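Local structure of ThiJ/PfpI family protein (Francisella tularensis subsp. novicida, 4P5P) at residues A136-V141 and S201-A206. The protein probably acts as a glyoxalase III-type enzyme of the DJ-1/PfpI family and is a virulence factor of the bacterium. Residues are numbered along the deposited sequence; the frame is centred on the assembly and turned at random.
Sequences AALINV and SKIITA
Leu-138 reaches strand 203-206 with a single methyl, CD1, which rests over the gap between the CG2 methyls of Ile-203 and Thr-205. Its CB already points toward the strand but is still 5.8 Å from Ile-203 CG2. The next atom, CG, is 5.2 Å from Ile-203 CG2. There the side chain forks: chi2 of -177° sets CD1 anti to CA, giving the leucine its full reach, while the other branch, CD2, remains 5.5 Å from Ile-203 CG2. At the tip, in an apolar, buried meeting of methyls, CD1 lies 3.9 Å from Ile-203 CG2 and almost as close, 4.0 Å, to Thr-205 CG2. Those two CG2 methyls of Ile-203 and Thr-205 are 4.3 Å apart, a shallow notch made by residues two apart on one face of the strand.

The strand runs parallel to 127-130 in the central sheet of this flavodoxin-like α/β sandwich. The chain leaves 127-130, passes Cys-132, here oxidised to a sulfinic acid, and enters the loop that carries Leu-138 on this side of the sheet; on the opposite side Ile-204 packs against Phe-215 of helix 212-222.

Thr-205 divides its two branches: CG2 receives the leucine, and OG1 is hydrogen-bonded to the backbone N of Thr-156. Leu-138 is also the first residue of a type I turn ending at Val-141, with a weak bond from Val-141 N to Leu-138 O.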
loop_
_atom_site.group_PDB
_atom_site.type_symbol
_atom_site.label_atom_id
_atom_site.label_comp_id
_atom_site.label_asym_id
_atom_site.label_seq_id
_atom_site.Cartn_x
_atom_site.Cartn_y
_atom_site.Cartn_z
ATOM N N ALA A 136 -4.711 4.995 -1.306
ATOM C CA ALA A 136 -4.552 6.392 -1.758
ATOM C C ALA A 136 -3.635 6.494 -2.982
ATOM O O ALA A 136 -3.719 7.449 -3.762
ATOM C CB ALA A 136 -4.009 7.261 -0.632
ATOM N N ALA A 137 -2.745 5.516 -3.141
ATOM C CA ALA A 137 -1.866 5.466 -4.316
ATOM C C ALA A 137 -2.622 5.385 -5.631
ATOM O O ALA A 137 -2.099 5.790 -6.665
ATOM C CB ALA A 137 -0.920 4.281 -4.236
ATOM N N LEU A 138 -3.838 4.844 -5.609
ATOM C CA LEU A 138 -4.551 4.528 -6.856
ATOM C C LEU A 138 -5.578 5.560 -7.279
ATOM O O LEU A 138 -6.064 5.526 -8.408
ATOM C CB LEU A 138 -5.241 3.170 -6.731
ATOM C CG LEU A 138 -4.373 2.001 -6.270
ATOM C CD1 LEU A 138 -5.199 0.722 -6.271
ATOM C CD2 LEU A 138 -3.135 1.844 -7.152
ATOM N N ILE A 139 -5.919 6.472 -6.378
ATOM C CA ILE A 139 -7.007 7.428 -6.632
ATOM C C ILE A 139 -6.845 8.209 -7.947
ATOM O O ILE A 139 -7.799 8.347 -8.707
ATOM C CB ILE A 139 -7.118 8.433 -5.486
ATOM C CG1 ILE A 139 -7.452 7.729 -4.161
ATOM C CG2 ILE A 139 -8.199 9.462 -5.763
ATOM C CD1 ILE A 139 -7.160 8.609 -2.968
ATOM N N ASN A 140 -5.644 8.735 -8.195
ATOM C CA ASN A 140 -5.398 9.682 -9.284
ATOM C C ASN A 140 -4.587 9.111 -10.443
ATOM O O ASN A 140 -4.094 9.869 -11.290
ATOM C CB ASN A 140 -4.662 10.919 -8.753
ATOM C CG ASN A 140 -5.447 11.669 -7.707
ATOM O OD1 ASN A 140 -6.633 11.962 -7.880
ATOM N ND2 ASN A 140 -4.789 11.985 -6.610
ATOM N N VAL A 141 -4.457 7.789 -10.517
ATOM C CA VAL A 141 -3.753 7.175 -11.634
ATOM C C VAL A 141 -4.629 7.251 -12.878
ATOM O O VAL A 141 -5.698 6.644 -12.915
ATOM C CB VAL A 141 -3.382 5.705 -11.344
ATOM C CG1 VAL A 141 -2.660 5.096 -12.533
ATOM C CG2 VAL A 141 -2.527 5.614 -10.094
ATOM N N SER A 201 -9.702 -6.829 -12.268
ATOM C CA SER A 201 -8.726 -6.581 -13.327
ATOM C C SER A 201 -7.283 -6.555 -12.806
ATOM O O SER A 201 -6.469 -5.759 -13.269
ATOM C CB SER A 201 -9.053 -5.262 -14.029
ATOM O OG SER A 201 -10.409 -5.245 -14.445
ATOM N N LYS A 202 -6.994 -7.437 -11.849
ATOM C CA LYS A 202 -5.686 -7.573 -11.201
ATOM C C LYS A 202 -5.300 -6.334 -10.396
ATOM O O LYS A 202 -4.143 -6.168 -10.019
ATOM C CB LYS A 202 -4.604 -7.909 -12.227
ATOM C CG LYS A 202 -4.714 -9.324 -12.796
ATOM C CD LYS A 202 -3.496 -9.609 -13.640
ATOM C CE LYS A 202 -3.418 -11.026 -14.115
ATOM N NZ LYS A 202 -2.170 -11.211 -14.914
ATOM N N ILE A 203 -6.287 -5.494 -10.094
ATOM C CA ILE A 203 -6.145 -4.462 -9.082
ATOM C C ILE A 203 -6.733 -5.033 -7.798
ATOM O O ILE A 203 -7.938 -5.271 -7.716
ATOM C CB ILE A 203 -6.863 -3.161 -9.467
ATOM C CG1 ILE A 203 -6.247 -2.591 -10.747
ATOM C CG2 ILE A 203 -6.778 -2.151 -8.316
ATOM C CD1 ILE A 203 -7.032 -1.436 -11.358
ATOM N N ILE A 204 -5.876 -5.254 -6.813
ATOM C CA ILE A 204 -6.242 -5.926 -5.584
ATOM C C ILE A 204 -6.150 -4.928 -4.448
ATOM O O ILE A 204 -5.083 -4.375 -4.192
ATOM C CB ILE A 204 -5.328 -7.134 -5.315
ATOM C CG1 ILE A 204 -5.457 -8.129 -6.475
ATOM C CG2 ILE A 204 -5.696 -7.792 -3.991
ATOM C CD1 ILE A 204 -4.414 -9.221 -6.468
ATOM N N THR A 205 -7.263 -4.682 -3.779
ATOM C CA THR A 205 -7.282 -3.752 -2.663
ATOM C C THR A 205 -7.784 -4.443 -1.395
ATOM O O THR A 205 -8.510 -5.439 -1.449
ATOM C CB THR A 205 -8.147 -2.501 -2.971
ATOM O OG1 THR A 205 -9.452 -2.892 -3.407
ATOM C CG2 THR A 205 -7.522 -1.647 -4.078
ATOM N N ALA A 206 -7.350 -3.933 -0.255
ATOM C CA ALA A 206 -7.645 -4.541 1.038
ATOM C C ALA A 206 -7.947 -3.430 2.032
ATOM O O ALA A 206 -7.437 -2.319 1.918
ATOM C CB ALA A 206 -6.485 -5.403 1.508
#